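Long-range contacts in citrate lyase subunit beta-like protein (Mycobacterium tuberculosis H37Rv, PDB 6ARB), which binds one magnesium ion per subunit, probably acts as a lyase of the HpcH/HpaI aldolase family, and may play a role in fatty acid biosynthesis: residues A[117-122]-A[138-143]; A[236-241]-A[254-259]; A[240-245]-A[263-268]. All coordinates share one frame; numbering follows the deposited sequence.

Contact 1 of 3, residues A[117-122]-A[138-143]; sequences ALVETA and VGMMWG. With MG (magnesium ion), chain D; PYR (pyruvic acid), chain E.
Neighbouring parallel strands of the TIM barrel, 114-119 and 137-142, pair here and carry the magnesium site at their C-terminal ends. Four backbone bonds form the ladder: A117 N to G139 O, M141 N to A117 O (2.8 Å), V119 N to M141 O, and G143 N to V119 O, the last the longest at 3.1 Å. On one face of the sheet A117 CB meets M140 SD, and the bent M140 chain brings its CE to 4.1 Å from V119 CG2, under helices 128-133 and 165-180. L118 and M141 share the other face, where L118 CD1 lies against M141 CG at 3.8 Å. L118 holds CG anti to its own N (chi1 171°), and its other methyl, CD2, turns to the pyruvate. Past the strand, E120 sends an extended chain to the metal. OE2 accepts a bond from K100 N, which probably helps fix the carboxylate's rotation, while D146 is a second carboxylate ligand of the magnesium. G143 CA lies 3.3 Å from the O atom of the pyruvate. Pyruvate chelates the magnesium through OXT and O3, two waters also bind, and E120 OE1 coordinates the ion at 2.2 Å.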
loop_
_atom_site.group_PDB
_atom_site.type_symbol
_atom_site.label_atom_id
_atom_site.label_comp_id
_atom_site.label_asym_id
_atom_site.label_seq_id
_atom_site.Cartn_x
_atom_site.Cartn_y
_atom_site.Cartn_z
ATOM N N ALA A 117 8.687 -18.050 4.143
ATOM C CA ALA A 117 9.025 -17.378 2.902
ATOM C C ALA A 117 9.465 -15.953 3.196
ATOM O O ALA A 117 8.697 -15.152 3.741
ATOM C CB ALA A 117 7.833 -17.379 1.963
ATOM N N LEU A 118 10.708 -15.654 2.834
ATOM C CA LEU A 118 11.256 -14.314 2.960
ATOM C C LEU A 118 11.056 -13.534 1.658
ATOM O O LEU A 118 11.769 -13.744 0.679
ATOM C CB LEU A 118 12.749 -14.407 3.307
ATOM C CG LEU A 118 13.581 -13.118 3.282
ATOM C CD1 LEU A 118 12.919 -12.014 4.110
ATOM C CD2 LEU A 118 14.999 -13.421 3.774
ATOM N N VAL A 119 10.062 -12.651 1.643
ATOM C CA VAL A 119 9.775 -11.864 0.456
ATOM C C VAL A 119 10.613 -10.607 0.481
ATOM O O VAL A 119 10.483 -9.789 1.393
ATOM C CB VAL A 119 8.278 -11.488 0.387
ATOM C CG1 VAL A 119 8.036 -10.532 -0.755
ATOM C CG2 VAL A 119 7.424 -12.756 0.246
ATOM N N GLU A 120 11.469 -10.446 -0.520
ATOM C CA GLU A 120 12.434 -9.349 -0.497
ATOM C C GLU A 120 12.775 -8.862 -1.896
ATOM O O GLU A 120 13.873 -8.358 -2.137
ATOM C CB GLU A 120 13.705 -9.791 0.230
ATOM C CG GLU A 120 14.284 -11.127 -0.255
ATOM C CD GLU A 120 15.413 -11.583 0.620
ATOM O OE1 GLU A 120 15.904 -10.737 1.408
ATOM O OE2 GLU A 120 15.813 -12.759 0.526
ATOM N N THR A 121 11.823 -9.032 -2.808
ATOM C CA THR A 121 11.933 -8.549 -4.180
ATOM C C THR A 121 10.560 -8.080 -4.652
ATOM O O THR A 121 9.522 -8.432 -4.050
ATOM C CB THR A 121 12.425 -9.664 -5.145
ATOM O OG1 THR A 121 11.421 -10.675 -5.258
ATOM C CG2 THR A 121 13.722 -10.286 -4.645
ATOM N N ALA A 122 10.550 -7.288 -5.723
ATOM C CA ALA A 122 9.302 -6.789 -6.283
ATOM C C ALA A 122 8.399 -7.949 -6.697
ATOM O O ALA A 122 7.213 -7.969 -6.368
ATOM C CB ALA A 122 9.568 -5.851 -7.449
ATOM N N VAL A 138 4.511 -21.736 6.483
ATOM C CA VAL A 138 4.027 -21.559 7.850
ATOM C C VAL A 138 4.313 -20.144 8.349
ATOM O O VAL A 138 3.814 -19.732 9.405
ATOM C CB VAL A 138 4.654 -22.576 8.819
ATOM C CG1 VAL A 138 4.291 -23.992 8.402
ATOM C CG2 VAL A 138 6.165 -22.390 8.874
ATOM N N GLY A 139 5.094 -19.395 7.579
ATOM C CA GLY A 139 5.410 -18.015 7.936
ATOM C C GLY A 139 5.841 -17.173 6.753
ATOM O O GLY A 139 6.273 -17.722 5.745
ATOM N N MET A 140 5.708 -15.846 6.877
ATOM C CA MET A 140 6.174 -14.895 5.858
ATOM C C MET A 140 6.980 -13.832 6.557
ATOM O O MET A 140 6.564 -13.333 7.599
ATOM C CB MET A 140 5.001 -14.185 5.184
ATOM C CG MET A 140 3.930 -15.108 4.707
ATOM S SD MET A 140 4.292 -15.553 3.017
ATOM C CE MET A 140 4.086 -13.945 2.230
ATOM N N MET A 141 8.124 -13.498 5.969
ATOM C CA MET A 141 8.969 -12.421 6.453
ATOM C C MET A 141 9.181 -11.481 5.279
ATOM O O MET A 141 9.013 -11.872 4.124
ATOM C CB MET A 141 10.302 -12.986 6.932
ATOM C CG MET A 141 11.253 -11.937 7.510
ATOM S SD MET A 141 12.761 -12.718 8.118
ATOM C CE MET A 141 13.691 -11.261 8.619
ATOM N N TRP A 142 9.518 -10.233 5.564
ATOM C CA TRP A 142 9.901 -9.323 4.498
ATOM C C TRP A 142 11.319 -8.783 4.756
ATOM O O TRP A 142 11.797 -8.744 5.904
ATOM C CB TRP A 142 8.887 -8.197 4.366
ATOM C CG TRP A 142 8.985 -7.167 5.453
ATOM C CD1 TRP A 142 8.600 -7.297 6.755
ATOM C CD2 TRP A 142 9.513 -5.842 5.319
ATOM N NE1 TRP A 142 8.851 -6.129 7.443
ATOM C CE2 TRP A 142 9.414 -5.222 6.582
ATOM C CE3 TRP A 142 10.059 -5.119 4.251
ATOM C CZ2 TRP A 142 9.844 -3.912 6.805
ATOM C CZ3 TRP A 142 10.479 -3.814 4.478
ATOM C CH2 TRP A 142 10.368 -3.230 5.740
ATOM N N GLY A 143 12.004 -8.412 3.680
ATOM C CA GLY A 143 13.386 -7.968 3.770
ATOM C C GLY A 143 13.550 -6.662 3.020
ATOM O O GLY A 143 13.368 -6.612 1.805
HETATM MG MG MG D . 18.067 -10.548 1.986
HETATM C C PYR E . 17.084 -8.398 3.696
HETATM O O PYR E . 16.593 -7.274 4.160
HETATM O OXT PYR E . 17.596 -8.388 2.495
HETATM C CA PYR E . 17.049 -9.570 4.473
HETATM O O3 PYR E . 17.794 -10.618 4.199
HETATM C CB PYR E . 16.137 -9.647 5.660
HETATM O O HOH W 1 20.424 -10.639 2.270
HETATM O O HOH W 2 18.410 -12.726 1.469
#

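Contact 2 of 3, residues A[236-241]-A[254-259]; sequences LAWARR and AFEGQM. With COA (coenzyme A), chain M.
R241 and E256 join helix 233-246 to the hairpin turn through a two-pronged salt bridge. The guanidinium approaches side-on and gives one N-H to each carboxylate oxygen: R241 NE to E256 OE1 at 2.8 Å, and R241 NH2 to E256 OE2 at 2.9 Å. The second bond is nearly straight (174°), lies in the guanidinium plane and uses the syn lone pair of OE2; the first is more bent, with OE1 tilted from that plane. A bend at chi3 (-52°) folds the R241 chain back, so that one guanidinium face lies over W238 CA. Beside the ion pair, F255 CZ touches R241 CB at 3.7 Å, and E256 CG sits over one face of the F255 ring, displaced toward its rim. The indole N-H of W238 is satisfied through water 3, which accepts from W238 NE1 at 2.9 Å and donates to F255 O at 3.0 Å; the water lies in the indole plane, at the ring edge. F255 O also accepts from Q258 N, and F255 N bonds to Q258 O. Q258 NE2 reaches E256 O only weakly and has a second weak partner in D192 of the third subunit. M259 leads on to coenzyme A, its CE near the thiol sulfur S1P. The arrangement is that of a two-residue beta-hairpin with a type I' turn, E256-G257 at its centre, joined to helix 233-246 by a salt bridge.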
loop_
_atom_site.group_PDB
_atom_site.type_symbol
_atom_site.label_atom_id
_atom_site.label_comp_id
_atom_site.label_asym_id
_atom_site.label_seq_id
_atom_site.Cartn_x
_atom_site.Cartn_y
_atom_site.Cartn_z
ATOM N N LEU A 236 -2.126 -1.845 29.479
ATOM C CA LEU A 236 -2.669 -2.920 30.321
ATOM C C LEU A 236 -3.705 -2.394 31.310
ATOM O O LEU A 236 -4.730 -3.030 31.548
ATOM C CB LEU A 236 -1.557 -3.649 31.082
ATOM C CG LEU A 236 -0.673 -4.586 30.263
ATOM C CD1 LEU A 236 0.467 -5.115 31.130
ATOM C CD2 LEU A 236 -1.516 -5.725 29.710
ATOM N N ALA A 237 -3.428 -1.236 31.898
ATOM C CA ALA A 237 -4.390 -0.581 32.782
ATOM C C ALA A 237 -5.732 -0.384 32.066
ATOM O O ALA A 237 -6.797 -0.730 32.590
ATOM C CB ALA A 237 -3.832 0.762 33.258
ATOM N N TRP A 238 -5.669 0.180 30.864
ATOM C CA TRP A 238 -6.873 0.371 30.055
ATOM C C TRP A 238 -7.598 -0.939 29.702
ATOM O O TRP A 238 -8.820 -1.025 29.810
ATOM C CB TRP A 238 -6.551 1.137 28.775
ATOM C CG TRP A 238 -7.689 1.114 27.815
ATOM C CD1 TRP A 238 -8.775 1.944 27.805
ATOM C CD2 TRP A 238 -7.880 0.185 26.740
ATOM N NE1 TRP A 238 -9.622 1.600 26.769
ATOM C CE2 TRP A 238 -9.099 0.520 26.109
ATOM C CE3 TRP A 238 -7.141 -0.898 26.251
ATOM C CZ2 TRP A 238 -9.588 -0.184 25.002
ATOM C CZ3 TRP A 238 -7.630 -1.600 25.153
ATOM C CH2 TRP A 238 -8.841 -1.240 24.543
ATOM N N ALA A 239 -6.844 -1.942 29.261
ATOM C CA ALA A 239 -7.414 -3.248 28.937
ATOM C C ALA A 239 -8.193 -3.847 30.117
ATOM O O ALA A 239 -9.303 -4.354 29.948
ATOM C CB ALA A 239 -6.321 -4.199 28.470
ATOM N N ARG A 240 -7.617 -3.777 31.315
ATOM C CA ARG A 240 -8.312 -4.225 32.521
ATOM C C ARG A 240 -9.600 -3.446 32.743
ATOM O O ARG A 240 -10.643 -4.035 32.987
ATOM C CB ARG A 240 -7.413 -4.086 33.760
ATOM C CG ARG A 240 -6.171 -4.954 33.719
ATOM C CD ARG A 240 -5.326 -4.862 34.987
ATOM N NE ARG A 240 -4.099 -5.631 34.797
ATOM C CZ ARG A 240 -2.907 -5.098 34.545
ATOM N NH1 ARG A 240 -2.762 -3.779 34.497
ATOM N NH2 ARG A 240 -1.854 -5.884 34.359
ATOM N N ARG A 241 -9.523 -2.120 32.652
ATOM C CA ARG A 241 -10.692 -1.269 32.866
ATOM C C ARG A 241 -11.833 -1.599 31.898
ATOM O O ARG A 241 -12.960 -1.878 32.315
ATOM C CB ARG A 241 -10.318 0.227 32.766
ATOM C CG ARG A 241 -9.433 0.741 33.916
ATOM C CD ARG A 241 -9.521 2.263 34.100
ATOM N NE ARG A 241 -9.287 3.007 32.863
ATOM C CZ ARG A 241 -8.086 3.229 32.328
ATOM N NH1 ARG A 241 -6.996 2.749 32.914
ATOM N NH2 ARG A 241 -7.977 3.914 31.198
ATOM N N ALA A 254 -20.118 3.353 25.333
ATOM C CA ALA A 254 -19.107 4.391 25.406
ATOM C C ALA A 254 -18.277 4.208 26.671
ATOM O O ALA A 254 -18.810 4.103 27.775
ATOM C CB ALA A 254 -19.754 5.776 25.376
ATOM N N PHE A 255 -16.965 4.146 26.505
ATOM C CA PHE A 255 -16.078 4.051 27.654
ATOM C C PHE A 255 -14.960 5.064 27.515
ATOM O O PHE A 255 -14.184 5.010 26.563
ATOM C CB PHE A 255 -15.494 2.645 27.775
ATOM C CG PHE A 255 -14.697 2.432 29.027
ATOM C CD1 PHE A 255 -15.335 2.272 30.245
ATOM C CD2 PHE A 255 -13.312 2.384 28.987
ATOM C CE1 PHE A 255 -14.609 2.081 31.408
ATOM C CE2 PHE A 255 -12.585 2.183 30.143
ATOM C CZ PHE A 255 -13.240 2.030 31.356
ATOM N N GLU A 256 -14.894 5.988 28.471
ATOM C CA GLU A 256 -13.873 7.028 28.491
ATOM C C GLU A 256 -13.839 7.758 27.154
ATOM O O GLU A 256 -12.779 7.978 26.571
ATOM C CB GLU A 256 -12.506 6.435 28.854
ATOM C CG GLU A 256 -12.522 5.746 30.221
ATOM C CD GLU A 256 -11.166 5.217 30.654
ATOM O OE1 GLU A 256 -11.014 4.904 31.852
ATOM O OE2 GLU A 256 -10.255 5.105 29.808
ATOM N N GLY A 257 -15.020 8.117 26.670
ATOM C CA GLY A 257 -15.137 8.926 25.472
ATOM C C GLY A 257 -15.044 8.174 24.154
ATOM O O GLY A 257 -15.210 8.784 23.103
ATOM N N GLN A 258 -14.794 6.865 24.208
ATOM C CA GLN A 258 -14.627 6.052 22.999
ATOM C C GLN A 258 -15.775 5.074 22.792
ATOM O O GLN A 258 -16.261 4.462 23.744
ATOM C CB GLN A 258 -13.327 5.244 23.070
ATOM C CG GLN A 258 -12.148 6.034 23.601
ATOM C CD GLN A 258 -11.819 7.216 22.725
ATOM O OE1 GLN A 258 -11.537 7.060 21.541
ATOM N NE2 GLN A 258 -11.863 8.414 23.300
ATOM N N MET A 259 -16.196 4.925 21.540
ATOM C CA MET A 259 -17.166 3.899 21.167
ATOM C C MET A 259 -16.476 2.539 21.295
ATOM O O MET A 259 -15.443 2.309 20.666
ATOM C CB MET A 259 -17.617 4.132 19.724
ATOM C CG MET A 259 -19.040 3.691 19.395
ATOM S SD MET A 259 -19.219 1.924 19.127
ATOM C CE MET A 259 -18.090 1.656 17.767
HETATM N N1A COA M . -28.149 6.685 16.991
HETATM C C2A COA M . -29.150 7.487 17.402
HETATM N N3A COA M . -29.033 8.281 18.471
HETATM C C4A COA M . -27.893 8.299 19.192
HETATM C C5A COA M . -26.826 7.480 18.807
HETATM C C6A COA M . -26.991 6.666 17.670
HETATM N N6A COA M . -25.893 5.760 17.199
HETATM N N7A COA M . -25.820 7.701 19.690
HETATM C C8A COA M . -26.240 8.616 20.591
HETATM N N9A COA M . -27.501 8.985 20.295
HETATM C C1B COA M . -28.312 9.948 21.010
HETATM C C2B COA M . -28.643 9.527 22.371
HETATM O O2B COA M . -29.828 8.793 22.397
HETATM C C3B COA M . -28.808 10.779 23.058
HETATM O O3B COA M . -30.013 11.321 22.655
HETATM P P3B COA M . -30.971 12.010 23.660
HETATM O O7A COA M . -30.156 12.851 24.613
HETATM O O8A COA M . -31.746 10.965 24.415
HETATM O O9A COA M . -31.938 12.885 22.890
HETATM C C4B COA M . -27.746 11.614 22.510
HETATM O O4B COA M . -27.616 11.152 21.149
HETATM C C5B COA M . -26.489 11.489 23.244
HETATM O O5B COA M . -26.148 10.248 23.722
HETATM P P1A COA M . -24.796 9.917 24.419
HETATM O O1A COA M . -24.963 10.046 25.901
HETATM O O2A COA M . -23.713 10.851 23.968
HETATM O O3A COA M . -24.393 8.467 24.005
HETATM P P2A COA M . -24.790 7.160 24.799
HETATM O O4A COA M . -23.969 7.022 26.061
HETATM O O5A COA M . -26.259 7.128 25.098
HETATM O O6A COA M . -24.452 5.925 23.915
HETATM C CBP COA M . -23.212 4.858 22.082
HETATM C CCP COA M . -23.316 5.967 23.130
HETATM C CDP COA M . -23.821 3.575 22.646
HETATM C CEP COA M . -21.771 4.639 21.700
HETATM C CAP COA M . -23.972 5.324 20.821
HETATM O OAP COA M . -23.291 6.418 20.315
HETATM C C9P COA M . -24.023 4.263 19.727
HETATM O O9P COA M . -24.835 3.343 19.761
HETATM N N8P COA M . -23.075 4.353 18.657
HETATM C C7P COA M . -23.065 3.354 17.573
HETATM C C6P COA M . -22.512 1.994 17.913
HETATM C C5P COA M . -22.537 0.989 16.792
HETATM O O5P COA M . -23.571 0.818 16.151
HETATM N N4P COA M . -21.337 0.253 16.486
HETATM C C3P COA M . -21.356 -0.691 15.419
HETATM C C2P COA M . -20.376 -0.370 14.316
HETATM S S1P COA M . -18.973 0.616 14.822
HETATM O O HOH W 3 -11.934 3.169 25.997
#

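Contact 3 of 3, residues A[240-245]-A[263-268]; sequences RRVLAA and PVLTHA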
loop_
_atom_site.group_PDB
_atom_site.type_symbol
_atom_site.label_atom_id
_atom_site.label_comp_id
_atom_site.label_asym_id
_atom_site.label_seq_id
_atom_site.Cartn_x
_atom_site.Cartn_y
_atom_site.Cartn_z
ATOM N N ARG A 240 -7.617 -3.777 31.315
ATOM C CA ARG A 240 -8.312 -4.225 32.521
ATOM C C ARG A 240 -9.600 -3.446 32.743
ATOM O O ARG A 240 -10.643 -4.035 32.987
ATOM C CB ARG A 240 -7.413 -4.086 33.760
ATOM C CG ARG A 240 -6.171 -4.954 33.719
ATOM C CD ARG A 240 -5.326 -4.862 34.987
ATOM N NE ARG A 240 -4.099 -5.631 34.797
ATOM C CZ ARG A 240 -2.907 -5.098 34.545
ATOM N NH1 ARG A 240 -2.762 -3.779 34.497
ATOM N NH2 ARG A 240 -1.854 -5.884 34.359
ATOM N N ARG A 241 -9.523 -2.120 32.652
ATOM C CA ARG A 241 -10.692 -1.269 32.866
ATOM C C ARG A 241 -11.833 -1.599 31.898
ATOM O O ARG A 241 -12.960 -1.878 32.315
ATOM C CB ARG A 241 -10.318 0.227 32.766
ATOM C CG ARG A 241 -9.433 0.741 33.916
ATOM C CD ARG A 241 -9.521 2.263 34.100
ATOM N NE ARG A 241 -9.287 3.007 32.863
ATOM C CZ ARG A 241 -8.086 3.229 32.328
ATOM N NH1 ARG A 241 -6.996 2.749 32.914
ATOM N NH2 ARG A 241 -7.977 3.914 31.198
ATOM N N VAL A 242 -11.526 -1.573 30.608
ATOM C CA VAL A 242 -12.543 -1.713 29.569
ATOM C C VAL A 242 -13.198 -3.093 29.570
ATOM O O VAL A 242 -14.388 -3.224 29.272
ATOM C CB VAL A 242 -11.961 -1.415 28.160
ATOM C CG1 VAL A 242 -11.037 -2.540 27.691
ATOM C CG2 VAL A 242 -13.078 -1.193 27.168
ATOM N N LEU A 243 -12.420 -4.122 29.887
ATOM C CA LEU A 243 -12.948 -5.478 29.920
ATOM C C LEU A 243 -13.816 -5.674 31.154
ATOM O O LEU A 243 -14.818 -6.384 31.100
ATOM C CB LEU A 243 -11.820 -6.510 29.874
ATOM C CG LEU A 243 -11.187 -6.808 28.519
ATOM C CD1 LEU A 243 -9.972 -7.699 28.698
ATOM C CD2 LEU A 243 -12.194 -7.478 27.580
ATOM N N ALA A 244 -13.433 -5.031 32.256
ATOM C CA ALA A 244 -14.222 -5.072 33.483
ATOM C C ALA A 244 -15.536 -4.367 33.233
ATOM O O ALA A 244 -16.599 -4.874 33.592
ATOM C CB ALA A 244 -13.470 -4.403 34.646
ATOM N N ALA A 245 -15.457 -3.194 32.610
ATOM C CA ALA A 245 -16.660 -2.446 32.272
ATOM C C ALA A 245 -17.581 -3.242 31.334
ATOM O O ALA A 245 -18.804 -3.205 31.468
ATOM C CB ALA A 245 -16.288 -1.108 31.651
ATOM N N PRO A 263 -14.485 -5.925 18.573
ATOM C CA PRO A 263 -13.065 -5.929 18.187
ATOM C C PRO A 263 -12.147 -5.143 19.147
ATOM O O PRO A 263 -10.966 -5.492 19.338
ATOM C CB PRO A 263 -13.073 -5.286 16.788
ATOM C CG PRO A 263 -14.342 -4.508 16.727
ATOM C CD PRO A 263 -15.334 -5.272 17.561
ATOM N N VAL A 264 -12.690 -4.089 19.744
ATOM C CA VAL A 264 -11.915 -3.289 20.699
ATOM C C VAL A 264 -11.664 -4.104 21.961
ATOM O O VAL A 264 -10.586 -4.058 22.541
ATOM C CB VAL A 264 -12.618 -1.963 21.022
ATOM C CG1 VAL A 264 -11.858 -1.165 22.097
ATOM C CG2 VAL A 264 -12.757 -1.142 19.753
ATOM N N LEU A 265 -12.656 -4.891 22.359
ATOM C CA LEU A 265 -12.521 -5.738 23.537
ATOM C C LEU A 265 -11.548 -6.875 23.230
ATOM O O LEU A 265 -10.823 -7.354 24.106
ATOM C CB LEU A 265 -13.886 -6.279 23.955
ATOM C CG LEU A 265 -14.882 -5.224 24.422
ATOM C CD1 LEU A 265 -16.244 -5.846 24.635
ATOM C CD2 LEU A 265 -14.368 -4.560 25.723
ATOM N N THR A 266 -11.535 -7.296 21.970
ATOM C CA THR A 266 -10.579 -8.286 21.522
ATOM C C THR A 266 -9.162 -7.748 21.638
ATOM O O THR A 266 -8.257 -8.472 22.047
ATOM C CB THR A 266 -10.864 -8.715 20.082
ATOM O OG1 THR A 266 -12.154 -9.332 20.036
ATOM C CG2 THR A 266 -9.811 -9.688 19.614
ATOM N N HIS A 267 -8.982 -6.479 21.282
ATOM C CA HIS A 267 -7.686 -5.804 21.425
ATOM C C HIS A 267 -7.198 -5.893 22.873
ATOM O O HIS A 267 -6.029 -6.197 23.140
ATOM C CB HIS A 267 -7.814 -4.332 21.046
ATOM C CG HIS A 267 -8.148 -4.094 19.605
ATOM N ND1 HIS A 267 -8.375 -2.830 19.098
ATOM C CD2 HIS A 267 -8.323 -4.949 18.569
ATOM C CE1 HIS A 267 -8.667 -2.918 17.813
ATOM N NE2 HIS A 267 -8.647 -4.194 17.466
ATOM N N ALA A 268 -8.108 -5.621 23.800
ATOM C CA ALA A 268 -7.801 -5.611 25.230
ATOM C C ALA A 268 -7.408 -6.997 25.727
ATOM O O ALA A 268 -6.435 -7.174 26.485
ATOM C CB ALA A 268 -9.008 -5.098 26.005
#
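Helices 240-245 and 263-268 cross with their axes 9.4 Å apart and their N-to-C directions 130° from each other, the backbones coming nearest at L243 and L265, whose CA atoms are 6.4 Å apart. V242 and L243 from the first helix meet L265 and A268 from the second, and no hydrogen bond passes between the segments. A268 CB touches V242 CG1 and L243 CG, both at 3.7 Å, this methyl being set between two consecutive residues of the facing helix. The two branches of V242 divide the work. CG1, placed by a chi1 of 72°, takes A268, while CG2 takes L265 CD2 at 3.9 Å. The pair belongs to the C-terminal region after the last barrel strand, where helix 233-246, the hairpin 253-260 and helix 262-276 pack as one unit; V260 of the hairpin touches both V242 and L265. L243 and L265 lie alongside each other, pointing opposite ways, with L243 CD2 lying 3.7 Å from L265 O and 4.1 Å from L265 CD2. L265 CD2 also rests against the backbone, 3.8 Å from V242 O. Beyond this apolar seam helix 262-276 faces the third subunit: H267 NE2 bonds to E145 O of that subunit, and P263, which touches a bound pyruvate, packs on its magnesium ligand D146, so the start of the helix reaches a neighbour's active site.

From the N terminus, contact 1 comes first and closes the short helical excursion between barrel strands 114-119 and 137-142. Three further helices and the last two strands complete the barrel sheet, and helix 221-228 follows before the chain reaches helix 233-246. That helix opens both later contacts, which share R240 and R241: contact 2 closes first, on hairpin 253-260, and contact 3 afterwards, on helix 262-276, so the two loops overlap. They touch as well, W238 lying against V264 and A268, and F255 against A245. Contact 1 stands apart, its nearest atoms about 20 Å from contact 3. Contacts 2 and 3 hold together a C-terminal unit that reaches the third subunit.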